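Local coordinates for trichothecene 3-O-acetyltransferase (Gibberella zeae, PDB 3B2S), which probably transfers an acetyl group from acetyl-coenzyme A to the 3-hydroxyl of trichothecene mycotoxins such as deoxynivalenol, at residues A[381-386]-A[414-419]; A[287-292]-A[375-380]. All coordinates share one frame; numbering follows the deposited sequence. Where two conformers were deposited one is given.

How the contacts relate
Both contacts involve the chain at strand 375-379: contact 2 holds the strand itself, contact 1 the loop that follows it. Contact 2 pairs the strand with its parallel neighbour 286-294 and is buried throughout. Contact 1 lies where the loops after 375-379 and 411-414 meet; it is partly buried, with lysines at its margin. The centres are about 17 Å apart, but the contacts touch: the backbone of Phe414 pairs with Ser378 and Trp380, and its ring packs on Leu377. Both touch coenzyme A, and contact 2 also borders the trichothecene. Contact 2 relies on regular backbone hydrogen bonds, contact 1 on two isolated ones and on prolines fitted against aliphatic groups and an indole.

Contact 1: A[381-386]-A[414-419]; sequences AKVGLW and FMPKKP. With COA (coenzyme A), chain D.
Pro416 is the bump of this contact, and the curl of residues 383-386 is the hollow that takes it. Two loops meet here, in a fold of the CoA-dependent acyltransferase clan. Segment 381-386 follows strand 375-379 and leads on to strand 399-401 of the other large sheet. Segment 414-419 leaves strand 411-414. Pro416 presents its ring carbons to three side chains. Its CG lies 3.5 Å from Val383 CG2 and 4.0 Å from Leu385 CD1. Its CB rests 3.7 Å from Trp386 CD1. Val400 of strand 399-401 also touches Pro416, Leu385 and Trp386, so the proline is packed where the two sheets come together. Leu385 also reaches Ile168 on helix 161-176.

Further along, the roles are shared differently. The indole of Trp386 is a flat plate, and the chain at Lys418 and Pro419 passes across one of its faces. Lys418 CA and Pro419 CD both sit over that face as CH-pi contacts to the five-membered ring, the former 3.8 Å from its centroid. The Lys418 chain has CG turned away from its backbone N (chi1 -165°) and runs on extended. Its CG lies above the rim of the six-membered ring, on the same side as its CA, 3.8 Å from Trp386 CH2.

Two hydrogen bonds fix the fit. Lys417 N donates almost straight to Ala381 O at 3.0 Å. Next to it, Ala381 CA makes a CH contact with Met415 O. Lys417 then carries its amine away from the contact, on a chain bent at its far end. The second bond ties down the indole: Trp386 NE1 donates to Pro416 O at 2.8 Å. The oxygen lies in the ring plane, but the nitrogen stands well above the carbonyl plane, 68° out of it.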
# COMPACT_ATOMS: atom_id res chain seq x y z
N ALA A 381 3.42 5.97 -4.94
CA ALA A 381 4.41 6.74 -5.70
C ALA A 381 4.93 7.99 -4.99
O ALA A 381 6.10 8.31 -5.12
CB ALA A 381 3.88 7.12 -7.10
N LYS A 382 4.05 8.65 -4.26
CA LYS A 382 4.39 9.93 -3.60
C LYS A 382 5.09 9.79 -2.20
O LYS A 382 5.48 10.75 -1.63
CB LYS A 382 3.16 10.83 -3.50
CG LYS A 382 2.24 10.44 -2.37
CD LYS A 382 0.81 10.81 -2.67
CE LYS A 382 -0.11 10.08 -1.70
NZ LYS A 382 0.40 8.73 -1.33
N VAL A 383 5.21 8.59 -1.70
CA VAL A 383 5.77 8.52 -0.34
C VAL A 383 7.28 8.74 -0.38
O VAL A 383 7.90 8.57 -1.43
CB VAL A 383 5.31 7.29 0.50
CG1 VAL A 383 3.78 7.20 0.55
CG2 VAL A 383 5.91 6.00 0.01
N GLY A 384 7.87 9.10 0.76
CA GLY A 384 9.22 9.66 0.75
C GLY A 384 10.37 8.72 1.05
O GLY A 384 11.47 9.17 1.33
N LEU A 385 10.12 7.42 0.95
CA LEU A 385 11.06 6.38 1.40
C LEU A 385 12.45 6.36 0.75
O LEU A 385 13.41 5.91 1.39
CB LEU A 385 10.39 4.97 1.34
CG LEU A 385 9.27 4.72 2.38
CD1 LEU A 385 8.37 3.59 1.92
CD2 LEU A 385 9.85 4.43 3.79
N TRP A 386 12.57 6.87 -0.48
CA TRP A 386 13.87 6.93 -1.15
C TRP A 386 14.85 7.91 -0.48
O TRP A 386 16.06 7.88 -0.76
CB TRP A 386 13.72 7.33 -2.62
CG TRP A 386 13.21 6.26 -3.53
CD1 TRP A 386 11.91 6.02 -3.88
CD2 TRP A 386 14.01 5.30 -4.24
NE1 TRP A 386 11.85 4.97 -4.77
CE2 TRP A 386 13.12 4.51 -5.00
CE3 TRP A 386 15.38 5.03 -4.29
CZ2 TRP A 386 13.57 3.45 -5.81
CZ3 TRP A 386 15.83 3.98 -5.10
CH2 TRP A 386 14.92 3.22 -5.85
N PHE A 414 1.86 0.74 -7.04
CA PHE A 414 3.07 1.45 -7.50
C PHE A 414 4.01 1.63 -6.34
O PHE A 414 3.58 2.02 -5.24
CB PHE A 414 2.76 2.85 -8.08
CG PHE A 414 1.83 2.85 -9.28
CD1 PHE A 414 1.63 1.71 -10.03
CD2 PHE A 414 1.16 4.03 -9.64
CE1 PHE A 414 0.75 1.71 -11.13
CE2 PHE A 414 0.28 4.06 -10.74
CZ PHE A 414 0.09 2.89 -11.49
N MET A 415 5.29 1.38 -6.57
CA MET A 415 6.31 1.62 -5.56
C MET A 415 6.53 3.13 -5.40
O MET A 415 6.11 3.91 -6.27
CB MET A 415 7.62 0.91 -5.94
CG MET A 415 7.49 -0.63 -6.04
SD MET A 415 6.88 -1.37 -4.49
CE MET A 415 5.14 -1.68 -4.81
N PRO A 416 7.16 3.56 -4.29
CA PRO A 416 7.65 4.94 -4.22
C PRO A 416 8.45 5.26 -5.47
O PRO A 416 9.30 4.48 -5.89
CB PRO A 416 8.53 4.93 -2.96
CG PRO A 416 7.85 3.89 -2.08
CD PRO A 416 7.44 2.81 -3.05
N LYS A 417 8.13 6.39 -6.08
CA LYS A 417 8.76 6.79 -7.32
C LYS A 417 10.24 7.07 -7.03
O LYS A 417 10.57 7.79 -6.08
CB LYS A 417 8.08 8.06 -7.85
CG LYS A 417 8.61 8.51 -9.22
CD LYS A 417 8.19 9.96 -9.57
CE LYS A 417 9.16 11.00 -9.00
NZ LYS A 417 8.46 11.86 -8.00
N LYS A 418 11.12 6.51 -7.84
CA LYS A 418 12.55 6.81 -7.79
C LYS A 418 12.73 8.31 -8.11
O LYS A 418 11.97 8.86 -8.91
CB LYS A 418 13.26 5.89 -8.78
CG LYS A 418 14.76 5.81 -8.60
CD LYS A 418 15.38 4.80 -9.54
CE LYS A 418 16.90 4.87 -9.41
NZ LYS A 418 17.54 3.81 -10.21
N PRO A 419 13.69 9.01 -7.46
CA PRO A 419 13.80 10.47 -7.72
C PRO A 419 13.90 10.92 -9.21
O PRO A 419 13.32 11.96 -9.58
CB PRO A 419 15.03 10.88 -6.90
CG PRO A 419 15.04 9.88 -5.77
CD PRO A 419 14.65 8.58 -6.42
N1A COA D . -1.89 21.98 -14.96
C2A COA D . -1.34 20.77 -15.36
N3A COA D . -1.06 19.81 -14.40
C4A COA D . -1.31 20.07 -13.08
C5A COA D . -1.84 21.30 -12.67
C6A COA D . -2.13 22.28 -13.63
N6A COA D . -2.27 23.56 -13.26
N7A COA D . -1.97 21.26 -11.32
C8A COA D . -1.54 20.06 -10.86
N9A COA D . -1.12 19.32 -11.95
C1B COA D . -0.57 17.95 -11.95
C2B COA D . 0.84 17.90 -11.36
O2B COA D . 1.82 18.30 -12.30
C3B COA D . 0.93 16.44 -10.97
O3B COA D . 1.18 15.65 -12.11
P3B COA D . 2.60 14.94 -12.36
O7A COA D . 3.70 15.98 -12.52
O8A COA D . 2.94 14.06 -11.18
O9A COA D . 2.48 14.15 -13.64
C4B COA D . -0.49 16.09 -10.58
O4B COA D . -1.35 17.04 -11.20
C5B COA D . -0.71 16.05 -9.08
O5B COA D . -1.99 15.50 -8.93
P1A COA D . -2.38 14.63 -7.63
O1A COA D . -3.79 14.09 -7.81
O2A COA D . -2.29 15.52 -6.38
O3A COA D . -1.25 13.48 -7.51
P2A COA D . -1.15 12.12 -8.37
O4A COA D . 0.33 11.90 -8.64
O5A COA D . -2.04 12.14 -9.60
O6A COA D . -1.69 10.92 -7.39
CBP COA D . -3.32 9.59 -6.17
CCP COA D . -3.06 10.55 -7.33
CDP COA D . -4.84 9.45 -6.06
CEP COA D . -2.75 8.23 -6.54
CAP COA D . -2.65 10.11 -4.87
OAP COA D . -3.01 11.45 -4.59
C9P COA D . -2.87 9.31 -3.59
O9P COA D . -3.94 9.67 -2.79
N8P COA D . -2.03 8.32 -3.24
C7P COA D . -2.49 7.05 -2.65
C6P COA D . -2.39 7.03 -1.12
C5P COA D . -2.28 5.64 -0.57
O5P COA D . -2.28 4.68 -1.34
N4P COA D . -2.16 5.52 0.77

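Contact 2: A[287-292]-A[375-380]; sequences TEFCRA and VMLSSW. With COA (coenzyme A), chain D; B2S ((3alpha,7alpha)-3,7,15-trihydroxy-12,13-epoxytrichothec-9-en-8-one), chain E.
Cys290 N donates to Val375 O at 2.8 Å, with an N-H...O angle of 178°. It is the shortest of four hydrogen bonds in a regular parallel strand pair of this acyltransferase's mixed sheet, one strand in from its outermost strand 310-318. The strand axes differ by only 13°. Val375 N also binds Glu288 O, so Val375 is held from both its N and its O. Leu377, two residues on, repeats the pattern, giving its N to Cys290 O and taking Ala292 N on its O.

Phe289, Val375, Arg291 and Leu377 form the side turned to helix 261-277. The Phe289 CG is anti to the backbone N (chi1 -165°), which carries the ring across to the neighbouring strand. There its CE1 meets Val375 CG1 at 3.5 Å. Leu377 CD2 comes in at the ring edge, 3.7 Å from Phe289 CZ. Trp270 of the helix meets the same ring. Arg291 stretches out further. Its guanidinium makes salt bridges with Asp262 and Asp263, which fix its position. One face of it lies under a methyl carbon, CDP, of coenzyme A.

Cys290 and Met376 point to the other side and touch loosely through CB and CG. Ala292 and Ser378 face the trichothecene, with Ser378 CB 3.7 Å from its C2. Regular pairing would next join Ser379 N to Ala292 O. Instead a water sits between the strands, giving a hydrogen to Ala292 O at 2.6 Å and accepting one from Ser379 N. The water bridges the strands where direct pairing ends, beside the pantetheine arm, and Ser379 O comes within 3.3 Å of its carbon C7P. Ser378 OG lies 3.4 Å from Ala292 CB and 2.9 Å from O5P of coenzyme A.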
# COMPACT_ATOMS: atom_id res chain seq x y z
N THR A 287 -16.25 -4.06 -15.89
CA THR A 287 -14.93 -3.96 -15.28
C THR A 287 -14.95 -2.75 -14.35
O THR A 287 -15.45 -1.68 -14.72
CB THR A 287 -13.74 -3.92 -16.29
OG1 THR A 287 -12.49 -3.80 -15.58
CG2 THR A 287 -13.86 -2.75 -17.31
N GLU A 288 -14.45 -2.96 -13.13
CA GLU A 288 -14.32 -1.88 -12.16
C GLU A 288 -12.86 -1.63 -11.81
O GLU A 288 -12.13 -2.56 -11.52
CB GLU A 288 -15.09 -2.20 -10.89
CG GLU A 288 -15.18 -1.01 -9.93
CD GLU A 288 -16.13 -1.29 -8.78
OE1 GLU A 288 -16.02 -2.37 -8.18
OE2 GLU A 288 -16.97 -0.43 -8.46
N PHE A 289 -12.45 -0.36 -11.82
CA PHE A 289 -11.15 0.04 -11.30
C PHE A 289 -11.42 0.61 -9.92
O PHE A 289 -12.27 1.47 -9.76
CB PHE A 289 -10.52 1.11 -12.22
CG PHE A 289 -9.03 1.33 -11.98
CD1 PHE A 289 -8.08 0.80 -12.86
CD2 PHE A 289 -8.58 2.09 -10.88
CE1 PHE A 289 -6.70 1.02 -12.68
CE2 PHE A 289 -7.19 2.30 -10.67
CZ PHE A 289 -6.25 1.78 -11.58
N CYS A 290 -10.71 0.08 -8.92
CA CYS A 290 -10.75 0.56 -7.56
C CYS A 290 -9.38 1.19 -7.27
O CYS A 290 -8.36 0.49 -7.27
CB CYS A 290 -10.97 -0.60 -6.59
SG CYS A 290 -12.46 -1.59 -7.00
N ARG A 291 -9.37 2.49 -7.01
CA ARG A 291 -8.10 3.20 -6.89
C ARG A 291 -7.95 3.80 -5.48
O ARG A 291 -8.79 4.57 -5.06
CB ARG A 291 -8.03 4.32 -7.93
CG ARG A 291 -6.64 5.02 -7.97
CD ARG A 291 -6.75 6.32 -8.76
NE ARG A 291 -5.43 6.81 -9.21
CZ ARG A 291 -5.26 7.90 -9.96
NH1 ARG A 291 -6.32 8.63 -10.30
NH2 ARG A 291 -4.05 8.25 -10.37
N ALA A 292 -6.87 3.45 -4.78
CA ALA A 292 -6.68 3.97 -3.41
C ALA A 292 -6.26 5.43 -3.47
O ALA A 292 -5.46 5.83 -4.35
CB ALA A 292 -5.63 3.13 -2.62
N VAL A 375 -9.56 -4.13 -11.35
CA VAL A 375 -8.19 -3.71 -11.01
C VAL A 375 -8.29 -3.02 -9.65
O VAL A 375 -9.10 -2.11 -9.49
CB VAL A 375 -7.59 -2.72 -12.05
CG1 VAL A 375 -6.18 -2.23 -11.58
CG2 VAL A 375 -7.46 -3.37 -13.44
N MET A 376 -7.53 -3.51 -8.67
CA MET A 376 -7.49 -2.88 -7.35
C MET A 376 -6.06 -2.38 -7.13
O MET A 376 -5.17 -3.17 -6.86
CB MET A 376 -7.90 -3.88 -6.26
CG MET A 376 -9.35 -4.43 -6.40
SD MET A 376 -9.68 -5.93 -5.43
CE MET A 376 -8.54 -7.06 -6.20
N LEU A 377 -5.86 -1.08 -7.29
CA LEU A 377 -4.52 -0.51 -7.34
C LEU A 377 -4.31 0.50 -6.22
O LEU A 377 -5.16 1.36 -6.01
CB LEU A 377 -4.28 0.19 -8.69
CG LEU A 377 -3.05 1.15 -8.67
CD1 LEU A 377 -1.82 0.33 -8.81
CD2 LEU A 377 -3.08 2.19 -9.75
N SER A 378 -3.18 0.39 -5.53
CA SER A 378 -2.77 1.40 -4.58
C SER A 378 -1.39 1.95 -4.95
O SER A 378 -0.40 1.22 -4.93
CB SER A 378 -2.70 0.82 -3.16
OG SER A 378 -2.47 1.89 -2.24
N SER A 379 -1.33 3.25 -5.25
CA SER A 379 -0.08 3.91 -5.61
C SER A 379 0.62 4.42 -4.37
O SER A 379 0.06 5.26 -3.64
CB SER A 379 -0.34 5.10 -6.51
OG SER A 379 0.88 5.76 -6.80
N TRP A 380 1.85 3.95 -4.17
CA TRP A 380 2.73 4.50 -3.13
C TRP A 380 3.71 5.49 -3.72
O TRP A 380 4.73 5.81 -3.10
CB TRP A 380 3.49 3.37 -2.42
CG TRP A 380 2.60 2.35 -1.78
CD1 TRP A 380 1.29 2.51 -1.45
CD2 TRP A 380 2.97 1.03 -1.35
NE1 TRP A 380 0.80 1.37 -0.85
CE2 TRP A 380 1.81 0.44 -0.78
CE3 TRP A 380 4.16 0.28 -1.40
CZ2 TRP A 380 1.80 -0.87 -0.25
CZ3 TRP A 380 4.15 -1.02 -0.88
CH2 TRP A 380 2.98 -1.58 -0.31
N1A COA D . -1.89 21.98 -14.96
C2A COA D . -1.34 20.77 -15.36
N3A COA D . -1.06 19.81 -14.40
C4A COA D . -1.31 20.07 -13.08
C5A COA D . -1.84 21.30 -12.67
C6A COA D . -2.13 22.28 -13.63
N6A COA D . -2.27 23.56 -13.26
N7A COA D . -1.97 21.26 -11.32
C8A COA D . -1.54 20.06 -10.86
N9A COA D . -1.12 19.32 -11.95
C1B COA D . -0.57 17.95 -11.95
C2B COA D . 0.84 17.90 -11.36
O2B COA D . 1.82 18.30 -12.30
C3B COA D . 0.93 16.44 -10.97
O3B COA D . 1.18 15.65 -12.11
P3B COA D . 2.60 14.94 -12.36
O7A COA D . 3.70 15.98 -12.52
O8A COA D . 2.94 14.06 -11.18
O9A COA D . 2.48 14.15 -13.64
C4B COA D . -0.49 16.09 -10.58
O4B COA D . -1.35 17.04 -11.20
C5B COA D . -0.71 16.05 -9.08
O5B COA D . -1.99 15.50 -8.93
P1A COA D . -2.38 14.63 -7.63
O1A COA D . -3.79 14.09 -7.81
O2A COA D . -2.29 15.52 -6.38
O3A COA D . -1.25 13.48 -7.51
P2A COA D . -1.15 12.12 -8.37
O4A COA D . 0.33 11.90 -8.64
O5A COA D . -2.04 12.14 -9.60
O6A COA D . -1.69 10.92 -7.39
CBP COA D . -3.32 9.59 -6.17
CCP COA D . -3.06 10.55 -7.33
CDP COA D . -4.84 9.45 -6.06
CEP COA D . -2.75 8.23 -6.54
CAP COA D . -2.65 10.11 -4.87
OAP COA D . -3.01 11.45 -4.59
C9P COA D . -2.87 9.31 -3.59
O9P COA D . -3.94 9.67 -2.79
N8P COA D . -2.03 8.32 -3.24
C7P COA D . -2.49 7.05 -2.65
C6P COA D . -2.39 7.03 -1.12
C5P COA D . -2.28 5.64 -0.57
O5P COA D . -2.28 4.68 -1.34
N4P COA D . -2.16 5.52 0.77
C13 B2S E . -5.98 -2.04 -2.74
O2 B2S E . -6.13 -0.68 -2.14
C12 B2S E . -5.59 -1.74 -1.29
C5 B2S E . -6.40 -2.14 -0.05
C14 B2S E . -7.93 -1.92 -0.20
C4 B2S E . -5.78 -1.12 0.95
C3 B2S E . -4.44 -0.63 0.31
O3 B2S E . -3.32 -0.73 1.22
C2 B2S E . -4.18 -1.59 -0.85
O1 B2S E . -3.58 -2.82 -0.31
C11 B2S E . -4.52 -3.88 0.18
C10 B2S E . -3.87 -4.99 0.81
C9 B2S E . -4.57 -6.18 0.53
C16 B2S E . -4.05 -7.53 1.04
C8 B2S E . -5.78 -6.09 -0.22
O5 B2S E . -6.43 -7.11 -0.47
C7 B2S E . -6.30 -4.70 -0.73
O4 B2S E . -7.68 -4.70 -1.14
C6 B2S E . -6.04 -3.61 0.35
C15 B2S E . -6.64 -4.02 1.72
O6 B2S E . -7.33 -5.27 1.52
O HOH W 1 -3.72 4.74 -5.92